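Side-chain contacts in ethanolamine kinase Pv091845 (PDB 2QG7), which probably catalyses the phosphorylation of ethanolamine, the first step of phosphatidylethanolamine synthesis from ethanolamine, as a member of the choline/ethanolamine kinase family: residues T53-N56 and L57-L60; K85-Y88 and I89-Y93; V279-L282 and C283-N287; N404-I407 and R408-Q411. All coordinates share one frame; numbering follows the deposited sequence.

Contact 1 (T53-N56 and L57-L60); sequences TESN and LRIL
Glu54 and Arg58 are joined by charge alone, in a long salt bridge that spans 3.7 Å from Glu54 OE1 to Arg58 NH1. The carboxylate oxygen hangs over one face of the guanidinium, well out of its plane, and no N-H is aimed at it; the two flat groups are 31° apart. Glu54 can arrive there because its CG stands anti to the backbone N (chi1 -172°) and the chain runs on extended, whereas the arginine is bent at chi2 and chi3. Ser55 OG approaches the same guanidinium differently, at its edge and in its plane, 3.8 Å from Arg58 NH2. Glu54 OE1 is also in a long, weak ion pair with Lys85 of helix 84-98.

The backbone bonds across the turn are weak as well. Leu57 N is shared between Thr53 O and Glu54 O, each 3.4 Å away and each a weak bond, as expected of a single irregular turn in which residues 54-56 have helical torsions without a regular helix. A firmer bond closes the beginning of this turn: Thr53 N donates to Asn56 OD1 at 2.9 Å with an N-H...O angle of 160°, although the donor lies above the amide carbonyl plane.

Leu57 lays its CG against the carbonyl oxygen Thr53 O, at 3.8 Å. The turn belongs to the loop preceding helix 65-75 and packs on helix 84-98, where Leu57 and Glu54 both touch Thr86 and Tyr93 OH is hydrogen-bonded to Leu57 O; beyond it, Ile59 reaches Leu72 of helix 65-75.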
ATOM      1  N   THR D  53      -2.195  34.851   5.354  1.00 67.81           N
ATOM      2  CA  THR D  53      -3.453  35.429   4.915  1.00 67.01           C
ATOM      3  C   THR D  53      -3.228  36.530   3.900  1.00 66.13           C
ATOM      4  O   THR D  53      -2.141  37.070   3.823  1.00 66.13           O
ATOM      5  CB  THR D  53      -4.195  35.983   6.136  1.00 66.84           C
ATOM      6  OG1 THR D  53      -4.454  34.864   7.012  1.00 67.52           O
ATOM      7  CG2 THR D  53      -5.550  36.635   5.739  1.00 69.67           C
ATOM      8  N   GLU D  54      -4.262  36.843   3.117  1.00 65.60           N
ATOM      9  CA  GLU D  54      -4.267  37.990   2.230  1.00 65.38           C
ATOM     10  C   GLU D  54      -4.096  39.326   2.983  1.00 65.49           C
ATOM     11  O   GLU D  54      -3.460  40.268   2.468  1.00 65.56           O
ATOM     12  CB  GLU D  54      -5.555  38.003   1.422  1.00 65.85           C
ATOM     13  CG  GLU D  54      -5.578  39.067   0.315  1.00 67.65           C
ATOM     14  CD  GLU D  54      -6.929  39.195  -0.382  1.00 70.49           C
ATOM     15  OE1 GLU D  54      -7.157  40.274  -0.983  1.00 71.00           O
ATOM     16  OE2 GLU D  54      -7.751  38.233  -0.345  1.00 71.12           O
ATOM     17  N   SER D  55      -4.667  39.402   4.194  1.00 64.70           N
ATOM     18  CA  SER D  55      -4.518  40.570   5.060  1.00 63.57           C
ATOM     19  C   SER D  55      -3.145  40.624   5.741  1.00 63.37           C
ATOM     20  O   SER D  55      -2.687  41.713   6.104  1.00 63.27           O
ATOM     21  CB  SER D  55      -5.628  40.606   6.115  1.00 63.31           C
ATOM     22  OG  SER D  55      -6.899  40.922   5.522  1.00 63.13           O
ATOM     23  N   ASN D  56      -2.498  39.463   5.934  1.00 62.64           N
ATOM     24  CA  ASN D  56      -1.099  39.454   6.358  1.00 61.92           C
ATOM     25  C   ASN D  56      -0.233  40.229   5.373  1.00 61.80           C
ATOM     26  O   ASN D  56       0.650  41.000   5.781  1.00 61.82           O
ATOM     27  CB  ASN D  56      -0.539  38.035   6.506  1.00 61.78           C
ATOM     28  CG  ASN D  56      -1.156  37.246   7.661  1.00 62.53           C
ATOM     29  OD1 ASN D  56      -1.036  36.014   7.694  1.00 62.54           O
ATOM     30  ND2 ASN D  56      -1.796  37.936   8.618  1.00 61.25           N
ATOM     31  N   LEU D  57      -0.500  40.037   4.080  1.00 61.66           N
ATOM     32  CA  LEU D  57       0.353  40.572   3.000  1.00 62.00           C
ATOM     33  C   LEU D  57      -0.129  41.900   2.403  1.00 62.46           C
ATOM     34  O   LEU D  57       0.354  42.344   1.360  1.00 62.38           O
ATOM     35  CB  LEU D  57       0.534  39.515   1.876  1.00 61.75           C
ATOM     36  CG  LEU D  57       1.088  38.122   2.217  1.00 60.23           C
ATOM     37  CD1 LEU D  57       1.079  37.221   1.006  1.00 57.24           C
ATOM     38  CD2 LEU D  57       2.498  38.182   2.854  1.00 59.56           C
ATOM     39  N   ARG D  58      -1.073  42.544   3.078  1.00 63.45           N
ATOM     40  CA  ARG D  58      -1.701  43.745   2.556  1.00 63.45           C
ATOM     41  C   ARG D  58      -0.771  44.950   2.690  1.00 63.34           C
ATOM     42  O   ARG D  58      -0.175  45.182   3.743  1.00 63.63           O
ATOM     43  CB  ARG D  58      -3.041  43.978   3.275  1.00 63.75           C
ATOM     44  CG  ARG D  58      -4.066  44.679   2.418  1.00 64.27           C
ATOM     45  CD  ARG D  58      -5.484  44.249   2.761  1.00 66.83           C
ATOM     46  NE  ARG D  58      -6.335  44.309   1.563  1.00 67.70           N
ATOM     47  CZ  ARG D  58      -7.389  43.525   1.341  1.00 68.73           C
ATOM     48  NH1 ARG D  58      -8.064  43.660   0.200  1.00 71.69           N
ATOM     49  NH2 ARG D  58      -7.769  42.607   2.242  1.00 67.26           N
ATOM     50  N   ILE D  59      -0.642  45.705   1.607  1.00 63.43           N
ATOM     51  CA  ILE D  59       0.101  46.962   1.621  1.00 63.47           C
ATOM     52  C   ILE D  59      -0.896  48.139   1.469  1.00 63.53           C
ATOM     53  O   ILE D  59      -1.591  48.264   0.447  1.00 63.67           O
ATOM     54  CB  ILE D  59       1.208  46.990   0.527  1.00 63.25           C
ATOM     55  CG1 ILE D  59       2.261  45.935   0.820  1.00 63.81           C
ATOM     56  CG2 ILE D  59       1.888  48.375   0.444  1.00 63.81           C
ATOM     57  CD1 ILE D  59       3.229  45.719  -0.308  1.00 63.79           C
ATOM     58  N   LEU D  60      -0.955  48.989   2.496  1.00 63.15           N
ATOM     59  CA  LEU D  60      -1.926  50.084   2.557  1.00 63.14           C
ATOM     60  C   LEU D  60      -1.434  51.326   1.825  1.00 64.35           C
ATOM     61  O   LEU D  60      -0.235  51.453   1.517  1.00 63.94           O
ATOM     62  CB  LEU D  60      -2.336  50.398   4.006  1.00 62.00           C
ATOM     63  CG  LEU D  60      -2.651  49.133   4.833  1.00 59.20           C
ATOM     64  CD1 LEU D  60      -2.615  49.405   6.333  1.00 58.13           C
ATOM     65  CD2 LEU D  60      -3.959  48.518   4.429  1.00 56.78           C
TER

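Contact 2 (K85-Y88 and I89-Y93); sequences KTLY and IYCKY
Four successive i to i+4 bonds run along the backbone between residues 85-88 and 89-93, from Ile89 N to Lys85 O through to Lys92 N to Tyr88 O. The central pair are Tyr90 N to Thr86 O at 3.0 Å and Cys91 N to Leu87 O at 2.8 Å, an unbroken run of regular alpha-helix. Ile89 lies against the carbonyl one turn back: its CG1 is anti to its own carbonyl carbon (chi1 -64°), which brings CG1 to 3.1 Å from Lys85 O, while CD1 goes on to meet Lys85 CG at 4.2 Å. Helix 84-98 here packs between the N-terminal loop and helix 65-75 on one hand and the antiparallel five-stranded sheet on the other. Toward the sheet, Leu87 CD1 touches Cys91 SG at 4.2 Å, and these two side chains also meet Leu140 and Ile138 of strand 136-141, respectively. Lys92 folds its CG over Tyr88 O at 3.5 Å, its chain bending further out at chi3. Tyr90 sends its ring away from the preceding turn, and its hydroxyl is hydrogen-bonded to Leu73 O and Asn176 OD1; Tyr88 OH is similarly held by Ile115 N of strand 112-116.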
ATOM      1  N   LYS D  85      -4.627  33.043  -4.297  1.00 67.88           N
ATOM      2  CA  LYS D  85      -4.514  34.484  -4.507  1.00 67.53           C
ATOM      3  C   LYS D  85      -3.487  35.127  -3.555  1.00 66.78           C
ATOM      4  O   LYS D  85      -2.760  36.083  -3.926  1.00 66.55           O
ATOM      5  CB  LYS D  85      -5.886  35.145  -4.320  1.00 68.07           C
ATOM      6  CG  LYS D  85      -5.871  36.656  -4.539  1.00 69.27           C
ATOM      7  CD  LYS D  85      -7.202  37.271  -4.195  1.00 71.53           C
ATOM      8  CE  LYS D  85      -7.057  38.819  -4.209  1.00 74.86           C
ATOM      9  NZ  LYS D  85      -8.470  39.461  -4.140  1.00 77.06           N
ATOM     10  N   THR D  86      -3.456  34.611  -2.324  1.00 65.43           N
ATOM     11  CA  THR D  86      -2.460  35.004  -1.331  1.00 64.04           C
ATOM     12  C   THR D  86      -1.035  34.589  -1.777  1.00 62.85           C
ATOM     13  O   THR D  86      -0.083  35.351  -1.604  1.00 62.06           O
ATOM     14  CB  THR D  86      -2.811  34.455   0.088  1.00 64.21           C
ATOM     15  OG1 THR D  86      -4.180  34.743   0.391  1.00 63.27           O
ATOM     16  CG2 THR D  86      -1.934  35.117   1.158  1.00 63.38           C
ATOM     17  N   LEU D  87      -0.922  33.397  -2.367  1.00 61.71           N
ATOM     18  CA  LEU D  87       0.329  32.887  -2.950  1.00 60.99           C
ATOM     19  C   LEU D  87       0.907  33.834  -3.997  1.00 60.60           C
ATOM     20  O   LEU D  87       2.061  34.272  -3.880  1.00 59.80           O
ATOM     21  CB  LEU D  87       0.085  31.507  -3.568  1.00 61.02           C
ATOM     22  CG  LEU D  87       1.188  30.921  -4.444  1.00 60.72           C
ATOM     23  CD1 LEU D  87       2.433  30.577  -3.594  1.00 61.33           C
ATOM     24  CD2 LEU D  87       0.664  29.703  -5.153  1.00 59.46           C
ATOM     25  N   TYR D  88       0.064  34.158  -4.989  1.00 60.76           N
ATOM     26  CA  TYR D  88       0.394  35.056  -6.083  1.00 60.59           C
ATOM     27  C   TYR D  88       0.778  36.450  -5.627  1.00 60.53           C
ATOM     28  O   TYR D  88       1.609  37.097  -6.269  1.00 60.52           O
ATOM     29  CB  TYR D  88      -0.755  35.132  -7.101  1.00 60.74           C
ATOM     30  CG  TYR D  88      -1.123  33.826  -7.766  1.00 62.75           C
ATOM     31  CD1 TYR D  88      -2.385  33.633  -8.311  1.00 66.38           C
ATOM     32  CD2 TYR D  88      -0.206  32.776  -7.868  1.00 66.35           C
ATOM     33  CE1 TYR D  88      -2.729  32.413  -8.946  1.00 66.85           C
ATOM     34  CE2 TYR D  88      -0.542  31.553  -8.491  1.00 66.06           C
ATOM     35  CZ  TYR D  88      -1.800  31.388  -9.021  1.00 66.24           C
ATOM     36  OH  TYR D  88      -2.119  30.192  -9.618  1.00 66.14           O
ATOM     37  N   ILE D  89       0.157  36.935  -4.550  1.00 60.86           N
ATOM     38  CA  ILE D  89       0.544  38.230  -3.961  1.00 60.88           C
ATOM     39  C   ILE D  89       1.957  38.117  -3.353  1.00 61.07           C
ATOM     40  O   ILE D  89       2.797  39.016  -3.528  1.00 60.82           O
ATOM     41  CB  ILE D  89      -0.465  38.694  -2.876  1.00 61.12           C
ATOM     42  CG1 ILE D  89      -1.844  38.965  -3.483  1.00 62.09           C
ATOM     43  CG2 ILE D  89       0.047  39.922  -2.120  1.00 60.35           C
ATOM     44  CD1 ILE D  89      -2.994  38.925  -2.473  1.00 60.07           C
ATOM     45  N   TYR D  90       2.210  37.005  -2.648  1.00 61.23           N
ATOM     46  CA  TYR D  90       3.538  36.716  -2.101  1.00 61.53           C
ATOM     47  C   TYR D  90       4.568  36.667  -3.229  1.00 61.26           C
ATOM     48  O   TYR D  90       5.682  37.183  -3.101  1.00 60.62           O
ATOM     49  CB  TYR D  90       3.551  35.407  -1.272  1.00 61.50           C
ATOM     50  CG  TYR D  90       4.804  35.281  -0.385  1.00 61.65           C
ATOM     51  CD1 TYR D  90       4.907  35.989   0.823  1.00 60.52           C
ATOM     52  CD2 TYR D  90       5.898  34.490  -0.780  1.00 60.28           C
ATOM     53  CE1 TYR D  90       6.046  35.908   1.623  1.00 59.31           C
ATOM     54  CE2 TYR D  90       7.036  34.392   0.018  1.00 60.00           C
ATOM     55  CZ  TYR D  90       7.106  35.101   1.218  1.00 60.47           C
ATOM     56  OH  TYR D  90       8.238  35.005   2.007  1.00 58.88           O
ATOM     57  N   CYS D  91       4.150  36.067  -4.340  1.00 61.79           N
ATOM     58  CA  CYS D  91       4.945  35.981  -5.562  1.00 62.37           C
ATOM     59  C   CYS D  91       5.235  37.309  -6.231  1.00 63.01           C
ATOM     60  O   CYS D  91       6.313  37.482  -6.801  1.00 64.02           O
ATOM     61  CB  CYS D  91       4.295  35.021  -6.549  1.00 61.48           C
ATOM     62  SG  CYS D  91       4.523  33.327  -6.017  1.00 62.33           S
ATOM     63  N   LYS D  92       4.281  38.235  -6.182  1.00 63.71           N
ATOM     64  CA  LYS D  92       4.490  39.593  -6.682  1.00 64.54           C
ATOM     65  C   LYS D  92       5.590  40.299  -5.917  1.00 64.37           C
ATOM     66  O   LYS D  92       6.310  41.106  -6.491  1.00 64.59           O
ATOM     67  CB  LYS D  92       3.221  40.436  -6.533  1.00 65.23           C
ATOM     68  CG  LYS D  92       2.208  40.292  -7.644  1.00 67.99           C
ATOM     69  CD  LYS D  92       0.909  41.001  -7.268  1.00 71.81           C
ATOM     70  CE  LYS D  92       1.008  42.497  -7.513  1.00 73.15           C
ATOM     71  NZ  LYS D  92      -0.324  43.157  -7.302  1.00 75.30           N
ATOM     72  N   TYR D  93       5.670  40.040  -4.610  1.00 64.76           N
ATOM     73  CA  TYR D  93       6.679  40.651  -3.739  1.00 65.00           C
ATOM     74  C   TYR D  93       8.055  40.009  -3.914  1.00 64.94           C
ATOM     75  O   TYR D  93       9.084  40.684  -3.760  1.00 64.67           O
ATOM     76  CB  TYR D  93       6.275  40.567  -2.263  1.00 65.28           C
ATOM     77  CG  TYR D  93       4.953  41.196  -1.909  1.00 67.12           C
ATOM     78  CD1 TYR D  93       4.429  42.260  -2.659  1.00 69.48           C
ATOM     79  CD2 TYR D  93       4.236  40.752  -0.797  1.00 69.58           C
ATOM     80  CE1 TYR D  93       3.206  42.844  -2.333  1.00 71.65           C
ATOM     81  CE2 TYR D  93       3.002  41.324  -0.456  1.00 71.70           C
ATOM     82  CZ  TYR D  93       2.496  42.370  -1.231  1.00 72.59           C
ATOM     83  OH  TYR D  93       1.295  42.950  -0.891  1.00 73.79           O
TER

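Contact 3 (V279-L282 and C283-N287); sequences VESL and CKREN
The C-terminal end of helix 269-284 runs into a type I beta turn from Lys284 to Asn287, and the side chains of its last turn reach forward onto the residues that leave it. Glu280 and Lys284, one turn apart, lie side by side and point the same way. Their salt bridge is also a hydrogen bond, from Lys284 NZ to the anti lone pair of Glu280 OE2 at 3.0 Å. Both chains are extended beyond CG, which lays their methylenes alongside each other, with Lys284 CE 3.8 Å from Glu280 CG. The other carboxylate oxygen, OE1, is taken by Trp241 NE1, and Lys284 makes a cation-pi contact with Trp237; both tryptophans belong to helix 236-251.

Arg285 runs alongside Leu282. The methyl CD2 of Leu282 sits at the guanidinium edge, in its plane, 3.6 Å from Arg285 NE, while Ser281 O lies 3.9 Å above one face, displaced toward the rim. On the buried side, Val279 CG1 meets Cys283 SG at 3.9 Å, and both residues pack against helix 413-430. A water bridges the two segments by donating to Leu282 O at 2.9 Å and to Glu286 OE1 at 2.6 Å. Outside the chain, Leu282 packs on Phe257 of the second subunit.

With separate partners for its two oxygens, the Glu280 carboxylate is fixed in rotation and probably stays ionised beside the lysine, while the bridging water ties the Leu282 carbonyl, near the helix end, to the Glu286 carboxylate.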
ATOM      1  N   VAL D 279      23.424  -4.090   4.277  1.00 55.56           N
ATOM      2  CA  VAL D 279      23.248  -3.541   2.939  1.00 55.07           C
ATOM      3  C   VAL D 279      24.478  -2.721   2.547  1.00 54.26           C
ATOM      4  O   VAL D 279      25.022  -2.936   1.453  1.00 53.22           O
ATOM      5  CB  VAL D 279      21.897  -2.752   2.775  1.00 54.82           C
ATOM      6  CG1 VAL D 279      21.828  -2.078   1.450  1.00 53.50           C
ATOM      7  CG2 VAL D 279      20.739  -3.722   2.833  1.00 55.85           C
ATOM      8  N   GLU D 280      24.923  -1.852   3.469  1.00 53.78           N
ATOM      9  CA  GLU D 280      26.159  -1.068   3.333  1.00 53.85           C
ATOM     10  C   GLU D 280      27.347  -1.902   2.930  1.00 54.87           C
ATOM     11  O   GLU D 280      28.061  -1.543   1.990  1.00 55.25           O
ATOM     12  CB  GLU D 280      26.499  -0.341   4.626  1.00 53.61           C
ATOM     13  CG  GLU D 280      27.522   0.742   4.463  1.00 53.10           C
ATOM     14  CD  GLU D 280      27.595   1.645   5.676  1.00 56.11           C
ATOM     15  OE1 GLU D 280      26.710   1.521   6.553  1.00 56.71           O
ATOM     16  OE2 GLU D 280      28.543   2.470   5.781  1.00 56.77           O
ATOM     17  N   SER D 281      27.550  -3.008   3.650  1.00 55.31           N
ATOM     18  CA  SER D 281      28.573  -3.987   3.319  1.00 55.43           C
ATOM     19  C   SER D 281      28.386  -4.653   1.951  1.00 55.26           C
ATOM     20  O   SER D 281      29.344  -4.824   1.177  1.00 55.54           O
ATOM     21  CB  SER D 281      28.638  -5.037   4.421  1.00 55.77           C
ATOM     22  OG  SER D 281      29.653  -5.988   4.145  1.00 57.94           O
ATOM     23  N   LEU D 282      27.161  -5.023   1.615  1.00 55.28           N
ATOM     24  CA  LEU D 282      26.976  -5.711   0.340  1.00 55.62           C
ATOM     25  C   LEU D 282      27.126  -4.773  -0.868  1.00 55.39           C
ATOM     26  O   LEU D 282      27.453  -5.210  -1.967  1.00 55.09           O
ATOM     27  CB  LEU D 282      25.634  -6.422   0.305  1.00 55.50           C
ATOM     28  CG  LEU D 282      25.535  -7.755   1.013  1.00 56.84           C
ATOM     29  CD1 LEU D 282      24.095  -8.011   1.360  1.00 58.81           C
ATOM     30  CD2 LEU D 282      26.019  -8.847   0.107  1.00 58.35           C
ATOM     31  N   CYS D 283      26.844  -3.492  -0.643  1.00 55.25           N
ATOM     32  CA  CYS D 283      26.871  -2.476  -1.673  1.00 54.83           C
ATOM     33  C   CYS D 283      28.313  -2.003  -1.886  1.00 55.13           C
ATOM     34  O   CYS D 283      28.751  -1.780  -3.036  1.00 55.63           O
ATOM     35  CB  CYS D 283      25.922  -1.310  -1.308  1.00 54.43           C
ATOM     36  SG  CYS D 283      24.137  -1.655  -1.624  1.00 53.41           S
ATOM     37  N   LYS D 284      29.037  -1.850  -0.776  1.00 54.77           N
ATOM     38  CA  LYS D 284      30.433  -1.452  -0.800  1.00 54.73           C
ATOM     39  C   LYS D 284      31.359  -2.517  -1.422  1.00 55.69           C
ATOM     40  O   LYS D 284      32.422  -2.197  -1.935  1.00 57.17           O
ATOM     41  CB  LYS D 284      30.894  -1.041   0.593  1.00 53.68           C
ATOM     42  CG  LYS D 284      30.390   0.329   1.009  1.00 52.38           C
ATOM     43  CD  LYS D 284      30.986   0.717   2.350  1.00 52.37           C
ATOM     44  CE  LYS D 284      30.640   2.135   2.739  1.00 52.81           C
ATOM     45  NZ  LYS D 284      31.031   2.407   4.153  1.00 52.11           N
ATOM     46  N   ARG D 285      30.950  -3.769  -1.406  1.00 56.68           N
ATOM     47  CA  ARG D 285      31.761  -4.841  -1.961  1.00 58.25           C
ATOM     48  C   ARG D 285      31.667  -4.907  -3.482  1.00 58.16           C
ATOM     49  O   ARG D 285      32.378  -5.731  -4.134  1.00 58.56           O
ATOM     50  CB  ARG D 285      31.382  -6.203  -1.343  1.00 59.00           C
ATOM     51  CG  ARG D 285      30.304  -6.980  -2.123  1.00 62.09           C
ATOM     52  CD  ARG D 285      30.226  -8.433  -1.650  1.00 68.28           C
ATOM     53  NE  ARG D 285      29.549  -8.554  -0.354  1.00 73.77           N
ATOM     54  CZ  ARG D 285      30.158  -8.809   0.810  1.00 75.13           C
ATOM     55  NH1 ARG D 285      29.431  -8.892   1.931  1.00 74.75           N
ATOM     56  NH2 ARG D 285      31.483  -8.982   0.856  1.00 75.69           N
ATOM     57  N   GLU D 286      30.778  -4.069  -4.045  1.00 57.37           N
ATOM     58  CA  GLU D 286      30.640  -3.977  -5.504  1.00 56.39           C
ATOM     59  C   GLU D 286      31.598  -2.931  -6.083  1.00 55.28           C
ATOM     60  O   GLU D 286      31.769  -2.889  -7.273  1.00 54.80           O
ATOM     61  CB  GLU D 286      29.193  -3.673  -5.917  1.00 56.53           C
ATOM     62  CG  GLU D 286      28.161  -4.672  -5.496  1.00 57.50           C
ATOM     63  CD  GLU D 286      28.233  -6.000  -6.234  1.00 59.83           C
ATOM     64  OE1 GLU D 286      27.657  -6.973  -5.699  1.00 61.30           O
ATOM     65  OE2 GLU D 286      28.844  -6.099  -7.341  1.00 63.09           O
ATOM     66  N   ASN D 287      32.233  -2.131  -5.216  1.00 55.61           N
ATOM     67  CA  ASN D 287      33.107  -0.999  -5.593  1.00 56.59           C
ATOM     68  C   ASN D 287      32.533  -0.193  -6.781  1.00 55.96           C
ATOM     69  O   ASN D 287      32.981  -0.331  -7.961  1.00 55.94           O
ATOM     70  CB  ASN D 287      34.568  -1.420  -5.864  1.00 57.24           C
ATOM     71  CG  ASN D 287      35.381  -1.630  -4.569  1.00 62.05           C
ATOM     72  OD1 ASN D 287      35.161  -2.614  -3.814  1.00 64.77           O
ATOM     73  ND2 ASN D 287      36.368  -0.733  -4.333  1.00 63.94           N
TER
HETATM   74  O   HOH W   1      27.031  -7.781  -3.294  1.00 55.58           O

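Contact 4 (N404-I407 and R408-Q411); sequences NQLI and REIQ
Leu406 and Glu409 meet where the leucine methyl CD1 lies 3.6 Å from Glu409 OE2, the two side chains passing at a slant. The same methyl touches Ile410 CG2 at 4.0 Å, and thus meets both an acidic group and an apolar branch of the next turn. Ile410 has its CG1 between the backbone N and the carbonyl carbon (chi1 64°), a setting that brings CG1 to 3.2 Å from Ile407 O. That carbonyl is also approached by Gln411, whose side chain runs beside that of Ile407 in the same direction and bends at chi2 to bring NE2 back to Ile407 O; the bond is weak, with an N-H...O angle of 126°. Ile407 O further receives a weak bond from Ile410 N.

These contacts lie near the C-terminal end of helix 400-410, where the backbone bonds become weak. Arg408 N still donates well to Asn404 O, at 3.2 Å and 166°, but Glu409 N to Gln405 O and Ile410 N to Leu406 O are both weak. Arg408 lays its CG on Asn404 O at 3.5 Å before its chain turns off.

In the next shell, Glu409 OE2 forms a salt bridge with Arg360 NE and accepts a hydrogen bond from Ser288 OG, which pins the carboxylate beside Leu406. Ile410 is backed by Ala361 and Phe368 of helix 360-369, while Ile407 and Gln411 both rest on Glu387 of helix 384-395.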
ATOM      1  N   ASN D 404      26.975  -6.253 -18.603  1.00 56.96           N
ATOM      2  CA  ASN D 404      26.674  -7.257 -17.549  1.00 56.06           C
ATOM      3  C   ASN D 404      27.375  -7.010 -16.209  1.00 55.71           C
ATOM      4  O   ASN D 404      26.925  -7.416 -15.151  1.00 55.99           O
ATOM      5  CB  ASN D 404      26.975  -8.668 -18.044  1.00 55.09           C
ATOM      6  CG  ASN D 404      25.939  -9.166 -18.999  1.00 55.92           C
ATOM      7  OD1 ASN D 404      24.921  -8.525 -19.209  1.00 59.82           O
ATOM      8  ND2 ASN D 404      26.170 -10.321 -19.583  1.00 58.58           N
ATOM      9  N   GLN D 405      28.476  -6.310 -16.259  1.00 55.76           N
ATOM     10  CA  GLN D 405      29.255  -6.128 -15.075  1.00 56.47           C
ATOM     11  C   GLN D 405      28.654  -4.978 -14.272  1.00 56.30           C
ATOM     12  O   GLN D 405      28.779  -4.942 -13.025  1.00 56.99           O
ATOM     13  CB  GLN D 405      30.684  -5.819 -15.512  1.00 56.81           C
ATOM     14  CG  GLN D 405      31.702  -5.900 -14.430  1.00 61.17           C
ATOM     15  CD  GLN D 405      33.084  -6.269 -14.950  1.00 66.33           C
ATOM     16  OE1 GLN D 405      33.343  -6.279 -16.211  1.00 67.59           O
ATOM     17  NE2 GLN D 405      33.998  -6.571 -13.967  1.00 68.12           N
ATOM     18  N   LEU D 406      28.041  -4.018 -14.975  1.00 54.51           N
ATOM     19  CA  LEU D 406      27.350  -2.940 -14.285  1.00 53.64           C
ATOM     20  C   LEU D 406      25.935  -3.404 -13.823  1.00 52.96           C
ATOM     21  O   LEU D 406      25.439  -2.950 -12.788  1.00 52.58           O
ATOM     22  CB  LEU D 406      27.323  -1.645 -15.119  1.00 52.99           C
ATOM     23  CG  LEU D 406      26.623  -0.381 -14.577  1.00 51.04           C
ATOM     24  CD1 LEU D 406      27.045   0.055 -13.131  1.00 52.54           C
ATOM     25  CD2 LEU D 406      26.819   0.774 -15.524  1.00 51.29           C
ATOM     26  N   ILE D 407      25.328  -4.313 -14.589  1.00 52.39           N
ATOM     27  CA  ILE D 407      24.138  -5.043 -14.145  1.00 53.44           C
ATOM     28  C   ILE D 407      24.303  -5.675 -12.732  1.00 54.34           C
ATOM     29  O   ILE D 407      23.495  -5.412 -11.843  1.00 55.01           O
ATOM     30  CB  ILE D 407      23.661  -6.073 -15.203  1.00 52.24           C
ATOM     31  CG1 ILE D 407      23.154  -5.357 -16.455  1.00 51.67           C
ATOM     32  CG2 ILE D 407      22.550  -6.902 -14.664  1.00 52.31           C
ATOM     33  CD1 ILE D 407      22.581  -6.328 -17.538  1.00 51.07           C
ATOM     34  N   ARG D 408      25.375  -6.439 -12.528  1.00 54.85           N
ATOM     35  CA  ARG D 408      25.712  -7.009 -11.237  1.00 55.89           C
ATOM     36  C   ARG D 408      25.894  -5.964 -10.139  1.00 55.21           C
ATOM     37  O   ARG D 408      25.540  -6.206  -8.974  1.00 55.30           O
ATOM     38  CB  ARG D 408      27.026  -7.828 -11.353  1.00 57.41           C
ATOM     39  CG  ARG D 408      26.921  -9.174 -12.102  1.00 61.42           C
ATOM     40  CD  ARG D 408      26.788 -10.338 -11.118  1.00 68.78           C
ATOM     41  NE  ARG D 408      28.003 -10.514 -10.293  1.00 72.38           N
ATOM     42  CZ  ARG D 408      28.228 -11.571  -9.499  1.00 73.54           C
ATOM     43  NH1 ARG D 408      29.356 -11.643  -8.793  1.00 70.98           N
ATOM     44  NH2 ARG D 408      27.322 -12.562  -9.403  1.00 73.48           N
ATOM     45  N   GLU D 409      26.514  -4.839 -10.507  1.00 54.55           N
ATOM     46  CA  GLU D 409      26.915  -3.792  -9.568  1.00 53.12           C
ATOM     47  C   GLU D 409      25.722  -3.078  -8.935  1.00 52.54           C
ATOM     48  O   GLU D 409      25.800  -2.626  -7.782  1.00 52.47           O
ATOM     49  CB  GLU D 409      27.775  -2.783 -10.310  1.00 53.18           C
ATOM     50  CG  GLU D 409      28.596  -1.860  -9.429  1.00 55.47           C
ATOM     51  CD  GLU D 409      29.319  -0.795 -10.287  1.00 59.94           C
ATOM     52  OE1 GLU D 409      30.227  -1.194 -11.068  1.00 61.44           O
ATOM     53  OE2 GLU D 409      29.015   0.429 -10.167  1.00 62.42           O
ATOM     54  N   ILE D 410      24.626  -2.957  -9.698  1.00 52.29           N
ATOM     55  CA  ILE D 410      23.482  -2.119  -9.275  1.00 51.95           C
ATOM     56  C   ILE D 410      22.521  -2.892  -8.371  1.00 52.02           C
ATOM     57  O   ILE D 410      21.665  -2.305  -7.698  1.00 52.38           O
ATOM     58  CB  ILE D 410      22.687  -1.487 -10.465  1.00 50.78           C
ATOM     59  CG1 ILE D 410      22.036  -2.563 -11.337  1.00 50.59           C
ATOM     60  CG2 ILE D 410      23.586  -0.580 -11.285  1.00 50.00           C
ATOM     61  CD1 ILE D 410      20.879  -2.060 -12.190  1.00 47.26           C
ATOM     62  N   GLN D 411      22.717  -4.204  -8.339  1.00 51.91           N
ATOM     63  CA  GLN D 411      21.737  -5.180  -7.841  1.00 51.29           C
ATOM     64  C   GLN D 411      21.418  -5.061  -6.322  1.00 49.92           C
ATOM     65  O   GLN D 411      20.261  -5.046  -5.945  1.00 50.54           O
ATOM     66  CB  GLN D 411      22.175  -6.592  -8.281  1.00 51.53           C
ATOM     67  CG  GLN D 411      21.084  -7.442  -8.795  1.00 50.85           C
ATOM     68  CD  GLN D 411      20.422  -6.910 -10.009  1.00 50.38           C
ATOM     69  OE1 GLN D 411      19.195  -7.016 -10.172  1.00 48.48           O
ATOM     70  NE2 GLN D 411      21.226  -6.369 -10.911  1.00 55.96           N
TER

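Along the chain the contacts follow one another in numerical order and form two neighbouring pairs at opposite sides of the chain's centre. Contacts 1 and 2, centred 10 Å apart, touch directly: the loop before helix 65-75 is fastened to helix 84-98, which in turn lies on the five-stranded antiparallel sheet. Contacts 3 and 4, centred 12 Å apart, bring together the ends of helices 269-284 and 400-410, Glu286 packing on the backbone of Arg408 and Glu409. Centres of contacts 2 and 3 are about 48 Å apart. One pair therefore joins the N-terminal loop and helix 84-98 to the sheet-bearing part, and the other joins helices of the largely helical C-terminal part.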